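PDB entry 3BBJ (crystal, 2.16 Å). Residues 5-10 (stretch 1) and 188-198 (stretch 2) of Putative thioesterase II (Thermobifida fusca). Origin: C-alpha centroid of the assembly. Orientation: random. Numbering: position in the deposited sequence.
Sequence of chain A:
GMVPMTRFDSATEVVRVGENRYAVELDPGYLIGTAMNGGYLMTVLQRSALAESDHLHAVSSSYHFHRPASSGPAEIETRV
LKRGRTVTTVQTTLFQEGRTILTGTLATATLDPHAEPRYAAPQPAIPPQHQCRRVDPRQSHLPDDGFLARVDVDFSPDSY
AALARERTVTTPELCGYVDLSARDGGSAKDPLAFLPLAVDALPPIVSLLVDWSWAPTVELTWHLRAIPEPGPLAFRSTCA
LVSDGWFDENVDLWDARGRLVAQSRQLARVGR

Stretch 1 (5-10) MTRFDS
Stretch 2 (188-198) AKDPLAFLPLA

Two segments of one chain, at least 180 residues apart in sequence where they touch, pack through an aromatic plug at one end and a water-centred polar site at the other, burying 320 Å² in total. Stretch 1 runs extended through Thr6 (phi/psi -100/156) and turns helical from Arg7 to Ser10, with phi near -60 and psi near -45. Stretch 2 passes through Ala188 (-50/131), Lys189 (-70/-47) and Asp190 (-112/94), the N-cap residue, before a helix spanning Pro191 to Ala198. That helix is kinked where the N atoms of Pro196 and Leu197 lack bonds to the preceding turn; Pro196 has no N-H to give, and Leu197 N makes a weak bond to Phe194 O at 3.0 Å rather than one to Ala193 O. Thr6 and Ala188 set the register, their CA atoms 7.5 Å apart.

Phe8 is the main bump. Its CA-to-CB bond points toward stretch 2, and chi1 of 180° (t) with chi2 of 81° extends the ring into a hollow lined by Ala193, Phe194 and Leu197. Phe8 CZ reaches 3.4 Å from Ala193 O, which lies at the ring edge, near its plane. The small Ala193 side chain leaves room for the ring, with Phe8 CE2 4.1 Å from Ala193 CB. The ring tip also meets the helix backbone, Phe8 CZ lying 3.8 Å from Phe194 CA. One turn on from Ala193, Leu197 (chi1 174°, t; chi2 54°, p) brings CD2 within 3.9 Å of Phe8 CE1. Phe194, its CB sideways and chi1 166° (t), approaches less closely: Phe8 CZ to Phe194 CB is 4.4 Å. All four residues are buried, as suits their apolar side chains.

At the other end, Thr6 caps its helix: with chi1 at 64° (p), Thr6 OG1 accepts a weak bond from Asp9 N at 3.3 Å. Asp9 (chi1 -74°, m; chi2 -21°) turns its carboxylate to the same site. Water 1 fills the gap between the stretches, hydrogen-bonded to Thr6 OG1 at 3.0 Å, donating to Asp9 OD1 at 3.0 Å and accepting from Lys189 N at 2.7 Å. No direct hydrogen bond joins the modelled atoms of the two stretches, so this water is their polar link.

Lys189 lays its side chain along the outside of this site, with chi1 -113° and chi3 91° between wells, chi2 73° (p) and chi4 161° (t). Its aliphatic length passes Asp9, Lys189 CE standing 4.1 Å from Asp9 OD2, and Lys189 NZ ends 3.9 Å from Thr6 CG2. The CA-to-CB bond of Met5, a selenomethionine modelled only to CB, points away from stretch 2.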

# COMPACT_ATOMS: atom_id res chain seq x y z
N MSE A 5 -31.06 -11.11 -5.51
CA MSE A 5 -30.03 -10.59 -4.57
C MSE A 5 -29.13 -11.73 -4.04
O MSE A 5 -29.57 -12.87 -3.92
CB MSE A 5 -30.72 -9.89 -3.39
N THR A 6 -27.84 -11.42 -3.81
CA THR A 6 -26.92 -12.29 -3.09
C THR A 6 -26.85 -11.73 -1.68
O THR A 6 -27.14 -10.53 -1.46
CB THR A 6 -25.49 -12.24 -3.68
OG1 THR A 6 -24.94 -10.93 -3.53
CG2 THR A 6 -25.47 -12.64 -5.15
N ARG A 7 -26.49 -12.57 -0.72
CA ARG A 7 -26.34 -12.13 0.69
C ARG A 7 -25.45 -10.87 0.83
O ARG A 7 -25.74 -9.98 1.61
CB ARG A 7 -25.72 -13.24 1.54
CG ARG A 7 -25.82 -12.98 3.02
CD ARG A 7 -24.86 -13.80 3.81
NE ARG A 7 -25.03 -13.50 5.24
CZ ARG A 7 -25.67 -14.28 6.11
NH1 ARG A 7 -26.17 -15.46 5.76
NH2 ARG A 7 -25.78 -13.87 7.36
N PHE A 8 -24.37 -10.83 0.07
CA PHE A 8 -23.45 -9.69 0.03
C PHE A 8 -24.12 -8.38 -0.34
O PHE A 8 -23.86 -7.34 0.28
CB PHE A 8 -22.36 -9.99 -0.99
CG PHE A 8 -21.32 -8.91 -1.14
CD1 PHE A 8 -20.27 -8.81 -0.25
CD2 PHE A 8 -21.35 -8.03 -2.24
CE1 PHE A 8 -19.28 -7.83 -0.41
CE2 PHE A 8 -20.37 -7.05 -2.40
CZ PHE A 8 -19.33 -6.96 -1.48
N ASP A 9 -24.97 -8.41 -1.37
CA ASP A 9 -25.70 -7.19 -1.80
C ASP A 9 -26.50 -6.60 -0.63
O ASP A 9 -26.48 -5.40 -0.38
CB ASP A 9 -26.66 -7.50 -2.96
CG ASP A 9 -25.94 -7.71 -4.29
OD1 ASP A 9 -24.79 -7.25 -4.42
OD2 ASP A 9 -26.55 -8.33 -5.21
N SER A 10 -27.21 -7.47 0.09
CA SER A 10 -27.99 -7.06 1.25
C SER A 10 -27.10 -6.65 2.42
O SER A 10 -27.31 -5.59 3.04
CB SER A 10 -28.91 -8.21 1.69
OG SER A 10 -29.47 -7.97 2.98
N ALA A 188 -20.55 -12.84 -7.49
CA ALA A 188 -20.81 -11.42 -7.34
C ALA A 188 -21.50 -10.82 -8.57
O ALA A 188 -21.04 -11.01 -9.71
CB ALA A 188 -19.49 -10.67 -7.09
N LYS A 189 -22.59 -10.08 -8.34
CA LYS A 189 -23.24 -9.35 -9.44
C LYS A 189 -22.36 -8.18 -9.90
O LYS A 189 -22.16 -7.97 -11.10
CB LYS A 189 -24.64 -8.82 -9.06
CG LYS A 189 -25.77 -9.48 -9.84
CD LYS A 189 -26.08 -10.92 -9.42
CE LYS A 189 -27.14 -10.99 -8.32
NZ LYS A 189 -27.74 -12.36 -8.27
N ASP A 190 -21.86 -7.41 -8.93
CA ASP A 190 -20.95 -6.32 -9.20
C ASP A 190 -19.55 -6.64 -8.65
O ASP A 190 -19.25 -6.37 -7.48
CB ASP A 190 -21.46 -5.00 -8.63
CG ASP A 190 -20.54 -3.82 -8.96
OD1 ASP A 190 -19.85 -3.86 -10.02
OD2 ASP A 190 -20.49 -2.85 -8.17
N PRO A 191 -18.68 -7.22 -9.49
CA PRO A 191 -17.31 -7.57 -9.11
C PRO A 191 -16.55 -6.45 -8.39
O PRO A 191 -15.81 -6.72 -7.45
CB PRO A 191 -16.62 -7.82 -10.46
CG PRO A 191 -17.67 -8.20 -11.38
CD PRO A 191 -18.95 -7.57 -10.90
N LEU A 192 -16.75 -5.22 -8.83
CA LEU A 192 -16.00 -4.09 -8.29
C LEU A 192 -16.33 -3.86 -6.84
O LEU A 192 -15.46 -3.46 -6.06
CB LEU A 192 -16.29 -2.83 -9.09
CG LEU A 192 -15.74 -2.89 -10.51
CD1 LEU A 192 -16.48 -1.87 -11.40
CD2 LEU A 192 -14.23 -2.66 -10.49
N ALA A 193 -17.59 -4.11 -6.49
CA ALA A 193 -18.07 -3.97 -5.12
C ALA A 193 -17.43 -5.03 -4.23
O ALA A 193 -17.22 -4.80 -3.05
CB ALA A 193 -19.60 -4.10 -5.09
N PHE A 194 -17.10 -6.18 -4.82
CA PHE A 194 -16.59 -7.36 -4.10
C PHE A 194 -15.07 -7.38 -3.95
O PHE A 194 -14.55 -8.07 -3.07
CB PHE A 194 -17.08 -8.61 -4.84
CG PHE A 194 -16.40 -9.90 -4.44
CD1 PHE A 194 -16.57 -10.44 -3.18
CD2 PHE A 194 -15.65 -10.62 -5.37
CE1 PHE A 194 -15.95 -11.65 -2.82
CE2 PHE A 194 -15.03 -11.84 -5.03
CZ PHE A 194 -15.19 -12.35 -3.76
N LEU A 195 -14.36 -6.64 -4.79
CA LEU A 195 -12.89 -6.61 -4.73
C LEU A 195 -12.34 -6.29 -3.32
O LEU A 195 -11.46 -7.00 -2.84
CB LEU A 195 -12.30 -5.68 -5.80
CG LEU A 195 -12.44 -6.17 -7.26
CD1 LEU A 195 -11.82 -5.21 -8.24
CD2 LEU A 195 -11.82 -7.55 -7.43
N PRO A 196 -12.88 -5.26 -2.66
CA PRO A 196 -12.37 -4.94 -1.31
C PRO A 196 -12.52 -6.08 -0.29
O PRO A 196 -11.68 -6.21 0.63
CB PRO A 196 -13.17 -3.70 -0.88
CG PRO A 196 -14.32 -3.57 -1.87
CD PRO A 196 -13.93 -4.32 -3.12
N LEU A 197 -13.56 -6.91 -0.44
CA LEU A 197 -13.69 -8.11 0.39
C LEU A 197 -12.74 -9.20 -0.09
O LEU A 197 -12.05 -9.86 0.71
CB LEU A 197 -15.13 -8.66 0.40
CG LEU A 197 -15.37 -10.00 1.13
CD1 LEU A 197 -14.86 -9.97 2.55
CD2 LEU A 197 -16.83 -10.38 1.13
N ALA A 198 -12.71 -9.41 -1.40
CA ALA A 198 -11.87 -10.43 -2.04
C ALA A 198 -10.41 -10.34 -1.61
O ALA A 198 -9.81 -11.35 -1.28
CB ALA A 198 -11.98 -10.32 -3.55
O HOH W 1 -23.68 -9.63 -5.87